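Local coordinates for cytochrome c, mono-and diheme variant (PDB 7C90), which probably transfers electrons through a covalently attached heme c, as a cytochrome cL associated with bacterial methanol oxidation, at residues S82-A87 against M148-S153; Y109-N114 against G127-M132; G119-I124 against D142-I147. All coordinates share one frame; numbering follows the deposited sequence.

Interaction 1: S82-A87 against M148-S153; sequences SLFMTA and MAWVRS. With HEC (heme c), chain E.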
loop_
_atom_site.group_PDB
_atom_site.type_symbol
_atom_site.label_atom_id
_atom_site.label_comp_id
_atom_site.label_asym_id
_atom_site.label_seq_id
_atom_site.Cartn_x
_atom_site.Cartn_y
_atom_site.Cartn_z
ATOM N N SER A 82 -10.796 12.062 -15.947
ATOM C CA SER A 82 -11.960 11.620 -15.146
ATOM C C SER A 82 -11.862 10.100 -14.895
ATOM O O SER A 82 -12.177 9.678 -13.785
ATOM C CB SER A 82 -13.239 12.055 -15.819
ATOM O OG SER A 82 -14.323 11.259 -15.385
ATOM N N LEU A 83 -11.373 9.309 -15.859
ATOM C CA LEU A 83 -11.265 7.821 -15.736
ATOM C C LEU A 83 -10.112 7.453 -14.795
ATOM O O LEU A 83 -10.262 6.494 -14.003
ATOM C CB LEU A 83 -11.066 7.191 -17.114
ATOM C CG LEU A 83 -12.286 7.283 -18.028
ATOM C CD1 LEU A 83 -11.895 7.068 -19.478
ATOM C CD2 LEU A 83 -13.353 6.286 -17.616
ATOM N N PHE A 84 -9.014 8.198 -14.862
ATOM C CA PHE A 84 -7.861 8.067 -13.940
ATOM C C PHE A 84 -8.296 8.348 -12.494
ATOM O O PHE A 84 -7.905 7.588 -11.617
ATOM C CB PHE A 84 -6.739 9.016 -14.329
ATOM C CG PHE A 84 -5.540 8.927 -13.439
ATOM C CD1 PHE A 84 -5.481 9.658 -12.271
ATOM C CD2 PHE A 84 -4.481 8.117 -13.771
ATOM C CE1 PHE A 84 -4.363 9.596 -11.461
ATOM C CE2 PHE A 84 -3.368 8.044 -12.949
ATOM C CZ PHE A 84 -3.305 8.798 -11.805
ATOM N N MET A 85 -9.080 9.401 -12.249
ATOM C CA MET A 85 -9.554 9.721 -10.871
ATOM C C MET A 85 -10.340 8.527 -10.335
ATOM O O MET A 85 -10.091 8.136 -9.200
ATOM C CB MET A 85 -10.419 10.981 -10.801
ATOM C CG MET A 85 -9.735 12.194 -11.343
ATOM S SD MET A 85 -8.113 12.488 -10.621
ATOM C CE MET A 85 -7.090 12.808 -12.061
ATOM N N THR A 86 -11.220 7.938 -11.131
ATOM C CA THR A 86 -12.062 6.801 -10.680
ATOM C C THR A 86 -11.206 5.535 -10.446
ATOM O O THR A 86 -11.412 4.842 -9.414
ATOM C CB THR A 86 -13.218 6.533 -11.653
ATOM O OG1 THR A 86 -13.914 7.753 -11.893
ATOM C CG2 THR A 86 -14.166 5.494 -11.101
ATOM N N ALA A 87 -10.274 5.226 -11.342
ATOM C CA ALA A 87 -9.644 3.889 -11.438
ATOM C C ALA A 87 -8.284 3.858 -10.773
ATOM O O ALA A 87 -7.867 2.738 -10.411
ATOM C CB ALA A 87 -9.562 3.418 -12.876
ATOM N N MET A 148 -4.211 6.605 -20.520
ATOM C CA MET A 148 -2.793 6.723 -20.943
ATOM C C MET A 148 -2.527 8.115 -21.534
ATOM O O MET A 148 -1.518 8.739 -21.124
ATOM C CB MET A 148 -2.420 5.644 -21.943
ATOM C CG MET A 148 -2.230 4.301 -21.255
ATOM S SD MET A 148 -2.237 2.945 -22.455
ATOM C CE MET A 148 -0.919 3.391 -23.571
ATOM N N ALA A 149 -3.371 8.611 -22.433
ATOM C CA ALA A 149 -3.162 9.976 -22.996
ATOM C C ALA A 149 -3.085 10.989 -21.844
ATOM O O ALA A 149 -2.164 11.825 -21.844
ATOM C CB ALA A 149 -4.240 10.351 -23.979
ATOM N N TRP A 150 -3.965 10.890 -20.845
ATOM C CA TRP A 150 -3.976 11.856 -19.707
ATOM C C TRP A 150 -2.679 11.726 -18.912
ATOM O O TRP A 150 -2.106 12.745 -18.537
ATOM C CB TRP A 150 -5.236 11.698 -18.824
ATOM C CG TRP A 150 -5.199 12.691 -17.714
ATOM C CD1 TRP A 150 -5.539 14.011 -17.771
ATOM C CD2 TRP A 150 -4.628 12.475 -16.417
ATOM N NE1 TRP A 150 -5.258 14.615 -16.583
ATOM C CE2 TRP A 150 -4.682 13.713 -15.739
ATOM C CE3 TRP A 150 -4.065 11.365 -15.776
ATOM C CZ2 TRP A 150 -4.227 13.862 -14.431
ATOM C CZ3 TRP A 150 -3.586 11.525 -14.495
ATOM C CH2 TRP A 150 -3.675 12.752 -13.827
ATOM N N VAL A 151 -2.220 10.506 -18.629
ATOM C CA VAL A 151 -0.971 10.275 -17.858
ATOM C C VAL A 151 0.193 10.933 -18.612
ATOM O O VAL A 151 1.086 11.543 -17.929
ATOM C CB VAL A 151 -0.735 8.770 -17.585
ATOM C CG1 VAL A 151 0.651 8.507 -17.034
ATOM C CG2 VAL A 151 -1.776 8.177 -16.629
ATOM N N ARG A 152 0.231 10.818 -19.950
ATOM C CA ARG A 152 1.341 11.439 -20.723
ATOM C C ARG A 152 1.213 12.973 -20.663
ATOM O O ARG A 152 2.227 13.594 -20.553
ATOM C CB ARG A 152 1.374 10.940 -22.163
ATOM C CG ARG A 152 1.615 9.449 -22.281
ATOM C CD ARG A 152 2.836 8.949 -21.531
ATOM N NE ARG A 152 3.156 7.641 -22.075
ATOM C CZ ARG A 152 3.970 6.746 -21.534
ATOM N NH1 ARG A 152 4.578 6.988 -20.388
ATOM N NH2 ARG A 152 4.131 5.583 -22.135
ATOM N N SER A 153 0.002 13.522 -20.640
ATOM C CA SER A 153 -0.279 14.979 -20.742
ATOM C C SER A 153 0.224 15.699 -19.485
ATOM O O SER A 153 0.540 16.885 -19.593
ATOM C CB SER A 153 -1.751 15.232 -20.968
ATOM O OG SER A 153 -2.508 15.024 -19.762
HETATM FE FE HEC E . -0.848 1.167 -10.538
HETATM C CHA HEC E . 2.479 0.283 -10.628
HETATM C CHB HEC E . -0.564 2.626 -13.551
HETATM C CHC HEC E . -4.258 1.551 -10.609
HETATM C CHD HEC E . -0.975 0.336 -7.235
HETATM N NA HEC E . 0.703 1.354 -11.861
HETATM C C1A HEC E . 1.966 0.996 -11.757
HETATM C C2A HEC E . 2.817 1.306 -12.925
HETATM C C3A HEC E . 1.889 1.972 -13.823
HETATM C C4A HEC E . 0.641 2.008 -13.026
HETATM C CMA HEC E . 2.091 2.601 -15.157
HETATM C CAA HEC E . 4.246 0.988 -13.155
HETATM C CBA HEC E . 4.935 2.334 -13.013
HETATM C CGA HEC E . 6.392 2.250 -13.331
HETATM O O1A HEC E . 6.802 1.325 -14.055
HETATM O O2A HEC E . 7.138 3.093 -12.769
HETATM N NB HEC E . -2.171 1.963 -11.875
HETATM C C1B HEC E . -1.890 2.565 -12.998
HETATM C C2B HEC E . -3.050 3.125 -13.721
HETATM C C3B HEC E . -4.163 2.766 -12.848
HETATM C C4B HEC E . -3.508 2.058 -11.758
HETATM C CMB HEC E . -3.046 3.873 -15.023
HETATM C CAB HEC E . -5.648 3.067 -13.065
HETATM C CBB HEC E . -6.205 2.279 -14.199
HETATM N NC HEC E . -2.339 0.984 -9.162
HETATM C C1C HEC E . -3.652 1.130 -9.389
HETATM C C2C HEC E . -4.524 0.921 -8.219
HETATM C C3C HEC E . -3.524 0.552 -7.210
HETATM C C4C HEC E . -2.234 0.628 -7.878
HETATM C CMC HEC E . -6.007 1.059 -8.203
HETATM C CAC HEC E . -3.885 0.310 -5.766
HETATM C CBC HEC E . -4.945 -0.736 -5.567
HETATM N ND HEC E . 0.534 0.466 -9.169
HETATM C C1D HEC E . 0.322 0.198 -7.894
HETATM C C2D HEC E . 1.463 -0.344 -7.182
HETATM C C3D HEC E . 2.506 -0.376 -8.179
HETATM C C4D HEC E . 1.792 0.121 -9.358
HETATM C CMD HEC E . 1.496 -0.778 -5.766
HETATM C CAD HEC E . 3.877 -0.905 -8.081
HETATM C CBD HEC E . 3.749 -2.325 -8.654
HETATM C CGD HEC E . 5.029 -2.971 -9.154
HETATM O O1D HEC E . 6.126 -2.485 -8.827
HETATM O O2D HEC E . 4.982 -4.016 -9.859
#

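Interaction 2: Y109-N114 against G127-M132; sequences YTYPKN and GARSMM. With HEC (heme c), chain E.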
loop_
_atom_site.group_PDB
_atom_site.type_symbol
_atom_site.label_atom_id
_atom_site.label_comp_id
_atom_site.label_asym_id
_atom_site.label_seq_id
_atom_site.Cartn_x
_atom_site.Cartn_y
_atom_site.Cartn_z
ATOM N N TYR A 109 11.082 5.199 -13.489
ATOM C CA TYR A 109 10.226 4.023 -13.808
ATOM C C TYR A 109 10.653 2.822 -12.946
ATOM O O TYR A 109 11.852 2.521 -12.804
ATOM C CB TYR A 109 10.293 3.698 -15.312
ATOM C CG TYR A 109 9.718 4.772 -16.201
ATOM C CD1 TYR A 109 8.356 4.823 -16.456
ATOM C CD2 TYR A 109 10.517 5.793 -16.725
ATOM C CE1 TYR A 109 7.797 5.826 -17.229
ATOM C CE2 TYR A 109 9.973 6.814 -17.494
ATOM C CZ TYR A 109 8.610 6.819 -17.767
ATOM O OH TYR A 109 8.028 7.819 -18.506
ATOM N N THR A 110 9.674 2.100 -12.424
ATOM C CA THR A 110 9.884 0.746 -11.890
ATOM C C THR A 110 10.231 -0.202 -13.048
ATOM O O THR A 110 11.178 -1.008 -12.910
ATOM C CB THR A 110 8.657 0.322 -11.087
ATOM O OG1 THR A 110 8.352 1.436 -10.248
ATOM C CG2 THR A 110 8.887 -0.966 -10.336
ATOM N N TYR A 111 9.475 -0.123 -14.143
ATOM C CA TYR A 111 9.651 -0.929 -15.366
ATOM C C TYR A 111 9.941 0.015 -16.522
ATOM O O TYR A 111 9.110 0.840 -16.885
ATOM C CB TYR A 111 8.419 -1.808 -15.563
ATOM C CG TYR A 111 7.999 -2.598 -14.345
ATOM C CD1 TYR A 111 8.639 -3.780 -14.013
ATOM C CD2 TYR A 111 6.972 -2.173 -13.529
ATOM C CE1 TYR A 111 8.271 -4.513 -12.895
ATOM C CE2 TYR A 111 6.575 -2.908 -12.422
ATOM C CZ TYR A 111 7.216 -4.092 -12.113
ATOM O OH TYR A 111 6.861 -4.800 -11.000
ATOM N N PRO A 112 11.156 -0.035 -17.116
ATOM C CA PRO A 112 11.538 0.903 -18.180
ATOM C C PRO A 112 10.644 0.923 -19.440
ATOM O O PRO A 112 10.473 1.996 -20.072
ATOM C CB PRO A 112 12.986 0.475 -18.531
ATOM C CG PRO A 112 13.141 -0.941 -18.001
ATOM C CD PRO A 112 12.212 -1.009 -16.801
ATOM N N LYS A 113 10.025 -0.212 -19.788
ATOM C CA LYS A 113 9.085 -0.274 -20.946
ATOM C C LYS A 113 7.941 0.725 -20.754
ATOM O O LYS A 113 7.298 1.049 -21.754
ATOM C CB LYS A 113 8.515 -1.685 -21.132
ATOM C CG LYS A 113 7.568 -2.138 -20.032
ATOM C CD LYS A 113 7.110 -3.577 -20.251
ATOM C CE LYS A 113 5.627 -3.762 -20.069
ATOM N NZ LYS A 113 5.163 -5.144 -20.349
ATOM N N ASN A 114 7.656 1.174 -19.524
ATOM C CA ASN A 114 6.500 2.066 -19.265
ATOM C C ASN A 114 6.792 3.476 -19.812
ATOM O O ASN A 114 5.844 4.280 -19.882
ATOM C CB ASN A 114 6.034 2.022 -17.802
ATOM C CG ASN A 114 5.407 0.682 -17.460
ATOM O OD1 ASN A 114 4.747 0.068 -18.312
ATOM N ND2 ASN A 114 5.619 0.209 -16.233
ATOM N N GLY A 127 -1.607 -5.799 -15.480
ATOM C CA GLY A 127 -1.220 -5.578 -14.083
ATOM C C GLY A 127 0.272 -5.786 -13.874
ATOM O O GLY A 127 0.989 -6.067 -14.812
ATOM N N ALA A 128 0.725 -5.574 -12.669
ATOM C CA ALA A 128 2.133 -5.762 -12.261
ATOM C C ALA A 128 2.102 -6.538 -10.948
ATOM O O ALA A 128 1.292 -7.477 -10.889
ATOM C CB ALA A 128 2.832 -4.415 -12.193
ATOM N N ARG A 129 2.936 -6.195 -9.962
ATOM C CA ARG A 129 3.048 -6.933 -8.678
ATOM C C ARG A 129 2.006 -6.402 -7.699
ATOM O O ARG A 129 1.508 -5.277 -7.902
ATOM C CB ARG A 129 4.415 -6.719 -8.009
ATOM C CG ARG A 129 5.561 -7.461 -8.678
ATOM C CD ARG A 129 6.852 -7.318 -7.893
ATOM N NE ARG A 129 7.891 -7.092 -8.878
ATOM C CZ ARG A 129 8.403 -8.035 -9.651
ATOM N NH1 ARG A 129 8.013 -9.289 -9.516
ATOM N NH2 ARG A 129 9.332 -7.719 -10.532
ATOM N N SER A 130 1.752 -7.169 -6.648
ATOM C CA SER A 130 1.113 -6.701 -5.393
ATOM C C SER A 130 -0.245 -6.079 -5.743
ATOM O O SER A 130 -0.971 -6.689 -6.527
ATOM C CB SER A 130 2.060 -5.754 -4.670
ATOM O OG SER A 130 1.656 -5.530 -3.323
ATOM N N MET A 131 -0.496 -4.869 -5.266
ATOM C CA MET A 131 -1.786 -4.160 -5.435
ATOM C C MET A 131 -1.991 -3.618 -6.853
ATOM O O MET A 131 -2.993 -3.000 -7.068
ATOM C CB MET A 131 -1.842 -2.987 -4.461
ATOM C CG MET A 131 -1.273 -3.313 -3.124
ATOM S SD MET A 131 -2.552 -4.063 -2.160
ATOM C CE MET A 131 -3.753 -2.744 -2.181
ATOM N N MET A 132 -1.046 -3.784 -7.762
ATOM C CA MET A 132 -1.273 -3.260 -9.128
ATOM C C MET A 132 -1.913 -4.390 -9.929
ATOM O O MET A 132 -1.217 -5.127 -10.576
ATOM C CB MET A 132 0.030 -2.773 -9.760
ATOM C CG MET A 132 -0.119 -2.039 -11.071
ATOM S SD MET A 132 -1.402 -0.815 -11.210
ATOM C CE MET A 132 -1.622 -0.872 -12.975
HETATM FE FE HEC E . -0.848 1.167 -10.538
HETATM C CHA HEC E . 2.479 0.283 -10.628
HETATM C CHB HEC E . -0.564 2.626 -13.551
HETATM C CHC HEC E . -4.258 1.551 -10.609
HETATM C CHD HEC E . -0.975 0.336 -7.235
HETATM N NA HEC E . 0.703 1.354 -11.861
HETATM C C1A HEC E . 1.966 0.996 -11.757
HETATM C C2A HEC E . 2.817 1.306 -12.925
HETATM C C3A HEC E . 1.889 1.972 -13.823
HETATM C C4A HEC E . 0.641 2.008 -13.026
HETATM C CMA HEC E . 2.091 2.601 -15.157
HETATM C CAA HEC E . 4.246 0.988 -13.155
HETATM C CBA HEC E . 4.935 2.334 -13.013
HETATM C CGA HEC E . 6.392 2.250 -13.331
HETATM O O1A HEC E . 6.802 1.325 -14.055
HETATM O O2A HEC E . 7.138 3.093 -12.769
HETATM N NB HEC E . -2.171 1.963 -11.875
HETATM C C1B HEC E . -1.890 2.565 -12.998
HETATM C C2B HEC E . -3.050 3.125 -13.721
HETATM C C3B HEC E . -4.163 2.766 -12.848
HETATM C C4B HEC E . -3.508 2.058 -11.758
HETATM C CMB HEC E . -3.046 3.873 -15.023
HETATM C CAB HEC E . -5.648 3.067 -13.065
HETATM C CBB HEC E . -6.205 2.279 -14.199
HETATM N NC HEC E . -2.339 0.984 -9.162
HETATM C C1C HEC E . -3.652 1.130 -9.389
HETATM C C2C HEC E . -4.524 0.921 -8.219
HETATM C C3C HEC E . -3.524 0.552 -7.210
HETATM C C4C HEC E . -2.234 0.628 -7.878
HETATM C CMC HEC E . -6.007 1.059 -8.203
HETATM C CAC HEC E . -3.885 0.310 -5.766
HETATM C CBC HEC E . -4.945 -0.736 -5.567
HETATM N ND HEC E . 0.534 0.466 -9.169
HETATM C C1D HEC E . 0.322 0.198 -7.894
HETATM C C2D HEC E . 1.463 -0.344 -7.182
HETATM C C3D HEC E . 2.506 -0.376 -8.179
HETATM C C4D HEC E . 1.792 0.121 -9.358
HETATM C CMD HEC E . 1.496 -0.778 -5.766
HETATM C CAD HEC E . 3.877 -0.905 -8.081
HETATM C CBD HEC E . 3.749 -2.325 -8.654
HETATM C CGD HEC E . 5.029 -2.971 -9.154
HETATM O O1D HEC E . 6.126 -2.485 -8.827
HETATM O O2D HEC E . 4.982 -4.016 -9.859
HETATM O O HOH W 1 8.114 -4.235 -8.416
#

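Interaction 3: G119-I124 against D142-I147; sequences GLFETI and DEILHI. With HEC (heme c), chain E.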
loop_
_atom_site.group_PDB
_atom_site.type_symbol
_atom_site.label_atom_id
_atom_site.label_comp_id
_atom_site.label_asym_id
_atom_site.label_seq_id
_atom_site.Cartn_x
_atom_site.Cartn_y
_atom_site.Cartn_z
ATOM N N GLY A 119 4.376 -0.590 -23.693
ATOM C CA GLY A 119 4.656 -1.089 -22.335
ATOM C C GLY A 119 3.625 -0.595 -21.326
ATOM O O GLY A 119 3.154 -1.397 -20.520
ATOM N N LEU A 120 3.273 0.687 -21.371
ATOM C CA LEU A 120 2.305 1.312 -20.437
ATOM C C LEU A 120 0.973 0.583 -20.543
ATOM O O LEU A 120 0.389 0.289 -19.485
ATOM C CB LEU A 120 2.136 2.794 -20.772
ATOM C CG LEU A 120 1.232 3.592 -19.833
ATOM C CD1 LEU A 120 1.643 3.440 -18.385
ATOM C CD2 LEU A 120 1.234 5.057 -20.249
ATOM N N PHE A 121 0.481 0.356 -21.762
ATOM C CA PHE A 121 -0.790 -0.377 -21.970
ATOM C C PHE A 121 -0.633 -1.771 -21.312
ATOM O O PHE A 121 -1.489 -2.165 -20.516
ATOM C CB PHE A 121 -1.147 -0.466 -23.450
ATOM C CG PHE A 121 -2.414 -1.228 -23.696
ATOM C CD1 PHE A 121 -2.394 -2.613 -23.842
ATOM C CD2 PHE A 121 -3.628 -0.576 -23.754
ATOM C CE1 PHE A 121 -3.572 -3.324 -24.017
ATOM C CE2 PHE A 121 -4.804 -1.292 -23.955
ATOM C CZ PHE A 121 -4.769 -2.657 -24.085
ATOM N N GLU A 122 0.490 -2.460 -21.538
ATOM C CA GLU A 122 0.686 -3.834 -20.975
ATOM C C GLU A 122 0.575 -3.774 -19.463
ATOM O O GLU A 122 -0.061 -4.666 -18.911
ATOM C CB GLU A 122 2.017 -4.466 -21.387
ATOM C CG GLU A 122 2.055 -4.740 -22.871
ATOM C CD GLU A 122 3.444 -4.897 -23.475
ATOM O OE1 GLU A 122 4.424 -4.372 -22.884
ATOM O OE2 GLU A 122 3.542 -5.526 -24.553
ATOM N N THR A 123 1.179 -2.774 -18.824
ATOM C CA THR A 123 1.241 -2.700 -17.350
ATOM C C THR A 123 -0.201 -2.496 -16.859
ATOM O O THR A 123 -0.624 -3.152 -15.899
ATOM C CB THR A 123 2.241 -1.635 -16.894
ATOM O OG1 THR A 123 3.561 -2.001 -17.285
ATOM C CG2 THR A 123 2.188 -1.400 -15.400
ATOM N N ILE A 124 -0.954 -1.623 -17.498
ATOM C CA ILE A 124 -2.345 -1.323 -17.066
ATOM C C ILE A 124 -3.219 -2.538 -17.369
ATOM O O ILE A 124 -3.968 -2.999 -16.448
ATOM C CB ILE A 124 -2.882 -0.040 -17.722
ATOM C CG1 ILE A 124 -2.018 1.161 -17.321
ATOM C CG2 ILE A 124 -4.338 0.165 -17.346
ATOM C CD1 ILE A 124 -2.256 2.416 -18.166
ATOM N N ASP A 142 -10.315 1.053 -25.001
ATOM C CA ASP A 142 -10.452 2.483 -25.369
ATOM C C ASP A 142 -10.297 3.343 -24.117
ATOM O O ASP A 142 -9.667 4.403 -24.211
ATOM C CB ASP A 142 -11.793 2.773 -26.045
ATOM C CG ASP A 142 -11.790 4.126 -26.737
ATOM O OD1 ASP A 142 -11.011 4.267 -27.703
ATOM O OD2 ASP A 142 -12.523 5.041 -26.268
ATOM N N GLU A 143 -10.853 2.901 -22.983
ATOM C CA GLU A 143 -10.758 3.648 -21.709
ATOM C C GLU A 143 -9.309 3.664 -21.225
ATOM O O GLU A 143 -8.837 4.701 -20.773
ATOM C CB GLU A 143 -11.699 3.055 -20.671
ATOM C CG GLU A 143 -13.156 3.337 -20.954
ATOM C CD GLU A 143 -14.101 2.612 -20.002
ATOM O OE1 GLU A 143 -13.824 1.420 -19.614
ATOM O OE2 GLU A 143 -15.107 3.240 -19.629
ATOM N N ILE A 144 -8.597 2.559 -21.366
ATOM C CA ILE A 144 -7.157 2.498 -20.986
ATOM C C ILE A 144 -6.372 3.511 -21.827
ATOM O O ILE A 144 -5.559 4.253 -21.253
ATOM C CB ILE A 144 -6.637 1.057 -21.100
ATOM C CG1 ILE A 144 -7.258 0.178 -20.007
ATOM C CG2 ILE A 144 -5.110 1.001 -21.051
ATOM C CD1 ILE A 144 -7.042 -1.313 -20.225
ATOM N N LEU A 145 -6.624 3.594 -23.128
ATOM C CA LEU A 145 -5.879 4.547 -23.999
ATOM C C LEU A 145 -6.213 5.997 -23.601
ATOM O O LEU A 145 -5.336 6.840 -23.658
ATOM C CB LEU A 145 -6.220 4.284 -25.466
ATOM C CG LEU A 145 -5.813 2.915 -25.988
ATOM C CD1 LEU A 145 -6.324 2.705 -27.405
ATOM C CD2 LEU A 145 -4.309 2.782 -25.941
ATOM N N HIS A 146 -7.447 6.287 -23.214
ATOM C CA HIS A 146 -7.838 7.619 -22.675
ATOM C C HIS A 146 -6.999 7.943 -21.440
ATOM O O HIS A 146 -6.396 9.048 -21.350
ATOM C CB HIS A 146 -9.334 7.637 -22.370
ATOM C CG HIS A 146 -10.165 7.890 -23.577
ATOM N ND1 HIS A 146 -10.685 6.900 -24.341
ATOM C CD2 HIS A 146 -10.559 9.044 -24.143
ATOM C CE1 HIS A 146 -11.416 7.421 -25.307
ATOM N NE2 HIS A 146 -11.339 8.743 -25.219
ATOM N N ILE A 147 -6.943 6.999 -20.506
ATOM C CA ILE A 147 -6.185 7.192 -19.235
ATOM C C ILE A 147 -4.728 7.407 -19.594
ATOM O O ILE A 147 -4.070 8.235 -18.961
ATOM C CB ILE A 147 -6.392 5.998 -18.278
ATOM C CG1 ILE A 147 -7.840 5.941 -17.775
ATOM C CG2 ILE A 147 -5.384 6.054 -17.137
ATOM C CD1 ILE A 147 -8.153 4.732 -16.906
HETATM FE FE HEC E . -0.848 1.167 -10.538
HETATM C CHA HEC E . 2.479 0.283 -10.628
HETATM C CHB HEC E . -0.564 2.626 -13.551
HETATM C CHC HEC E . -4.258 1.551 -10.609
HETATM C CHD HEC E . -0.975 0.336 -7.235
HETATM N NA HEC E . 0.703 1.354 -11.861
HETATM C C1A HEC E . 1.966 0.996 -11.757
HETATM C C2A HEC E . 2.817 1.306 -12.925
HETATM C C3A HEC E . 1.889 1.972 -13.823
HETATM C C4A HEC E . 0.641 2.008 -13.026
HETATM C CMA HEC E . 2.091 2.601 -15.157
HETATM C CAA HEC E . 4.246 0.988 -13.155
HETATM C CBA HEC E . 4.935 2.334 -13.013
HETATM C CGA HEC E . 6.392 2.250 -13.331
HETATM O O1A HEC E . 6.802 1.325 -14.055
HETATM O O2A HEC E . 7.138 3.093 -12.769
HETATM N NB HEC E . -2.171 1.963 -11.875
HETATM C C1B HEC E . -1.890 2.565 -12.998
HETATM C C2B HEC E . -3.050 3.125 -13.721
HETATM C C3B HEC E . -4.163 2.766 -12.848
HETATM C C4B HEC E . -3.508 2.058 -11.758
HETATM C CMB HEC E . -3.046 3.873 -15.023
HETATM C CAB HEC E . -5.648 3.067 -13.065
HETATM C CBB HEC E . -6.205 2.279 -14.199
HETATM N NC HEC E . -2.339 0.984 -9.162
HETATM C C1C HEC E . -3.652 1.130 -9.389
HETATM C C2C HEC E . -4.524 0.921 -8.219
HETATM C C3C HEC E . -3.524 0.552 -7.210
HETATM C C4C HEC E . -2.234 0.628 -7.878
HETATM C CMC HEC E . -6.007 1.059 -8.203
HETATM C CAC HEC E . -3.885 0.310 -5.766
HETATM C CBC HEC E . -4.945 -0.736 -5.567
HETATM N ND HEC E . 0.534 0.466 -9.169
HETATM C C1D HEC E . 0.322 0.198 -7.894
HETATM C C2D HEC E . 1.463 -0.344 -7.182
HETATM C C3D HEC E . 2.506 -0.376 -8.179
HETATM C C4D HEC E . 1.792 0.121 -9.358
HETATM C CMD HEC E . 1.496 -0.778 -5.766
HETATM C CAD HEC E . 3.877 -0.905 -8.081
HETATM C CBD HEC E . 3.749 -2.325 -8.654
HETATM C CGD HEC E . 5.029 -2.971 -9.154
HETATM O O1D HEC E . 6.126 -2.485 -8.827
HETATM O O2D HEC E . 4.982 -4.016 -9.859
#

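Interaction 1: S82-A87 against M148-S153
F84 and W150 form the middle of this crossing, where helix 74-87 meets helix 141-153 with short-segment axes 9.7 Å apart and inclined at 99°. The aromatic contact is oblique: the planes stand 42° apart, the six-membered rings have centroids 4.5 Å apart, and indole atom CZ3 lies above the centre of the phenyl face. W150 CZ3 comes to 3.4 Å from F84 CG and meets every other atom of that ring nearly as closely. Both side chains place CG anti to their backbone N (chi1 -180° in each), which sends the rings into the space between the helices.

Aliphatic groups complete the contact. The M85 chain, bent at chi2 and chi3, brings its methyl obliquely to the indole in an off-centre CH-pi contact, CE lying 4.2 Å from the centroid of the W150 six-membered ring. V151 CG2 touches F84 CD2 at 3.9 Å. Beyond the pair, F84 also packs against I147, and A87 leads into the heme-attachment site that begins at C88.

All four touching residues are buried and apolar, which implies that this near-perpendicular pairing of the first and last core helices of the cytochrome c fold rests on shape and dispersion.

Interaction 2: Y109-N114 against G127-M132
Y111 extends its phenol between A128 and R129, and the surface buried by the contact belongs to these three residues. The ring carbon Y111 CE2 rests 4.0 Å from A128 CB, obliquely. With chi1 at -50°, CG stands beside the backbone N, and the ring reaches across to one propionate of the heme, whose O2D lies in the ring plane at its edge. The Y111 OH to O2D hydrogen bond is modelled at 2.3 Å, a length too short to trust.

R129 approaches the phenol with its guanidinium plane turned 40° from the ring. Its backbone N donates to the same O2D at 3.0 Å with an N-H...O angle of 162°. A water in the guanidinium plane accepts from R129 NE at 2.9 Å and donates to Y111 OH and to propionate O1D, while NH1 bonds to F182 O of the third subunit. With an alanine in its place, the water would probably lose the donor that R129 NE gives it, and F182 O of the third subunit would lose its NH1 partner.

The other propionate is held from one loop: T110 N donates to O2A at 2.7 Å, and Y111 N and N114 ND2 donate to O1A. M132 SD binds the iron at 2.2 Å, with H92 as the second axial ligand. Propionates held by loops beside a His/Met-ligated iron mark the heme site of a class I cytochrome c.

Interaction 3: G119-I124 against D142-I147
I144 CG2 occupies the angle between F121 and I124 and makes the tight half of this contact. It lies 3.5 Å from F121 CD2, reaching the phenyl ring obliquely, and 3.9 Å from I124 CG2. The two isoleucines run past each other in opposite directions, whereas F121 and I144 cross at about a right angle. F121 holds CG anti to its N (chi1 179°), a setting that brings the end of the ring over to helix 141-153 although its CB is not aimed there. The short-segment axes are 10.4 Å apart and cross at 121°, with the CA atoms of F121 and I144 nearest, at 7.1 Å.

Away from this point the fit relaxes. L145 CD2 only grazes F121 CD2 at 4.1 Å, and the I147 side chain stays 4.9 Å or more from helix 119-124. I147 instead turns CG2 to the heme methyl CMB, which I124 CD1 also touches, at 3.6 Å. D142, E143 and H146 miss residues 119-124 and are partly exposed, though H146 also packs on helix 74-87; H146 ND1 and H146 N both donate to D142 O, from opposite faces of its carbonyl plane.

L120 and T123 add further heme contacts from helix 117-126, L120 CD1 lying 3.4 Å from methyl CMA. A helix packed against the C-terminal core helix on one flank and the porphyrin on another is characteristic of the class I cytochrome c core.

Overall arrangement
Interactions 1 and 3 share helix 141-153, which meets helix 74-87 in one and helix 117-126 in the other; both are buried and apolar across the helices, but the first turns on aromatic rings and the second mainly on branched aliphatic groups. M148 joins them by packing on F121 and I124. Interaction 2, also largely buried, lies farther from the centre of the chain at the propionate edge and is loop-based and polar; it meets three other subunits, interaction 1 one and interaction 3 none. Interaction 2 is tied to interaction 3 by the K113-E122 salt bridge and the N114-T123 hydrogen bond, and to interaction 1 through R152 and the N114 carbonyl. All three touch the heme.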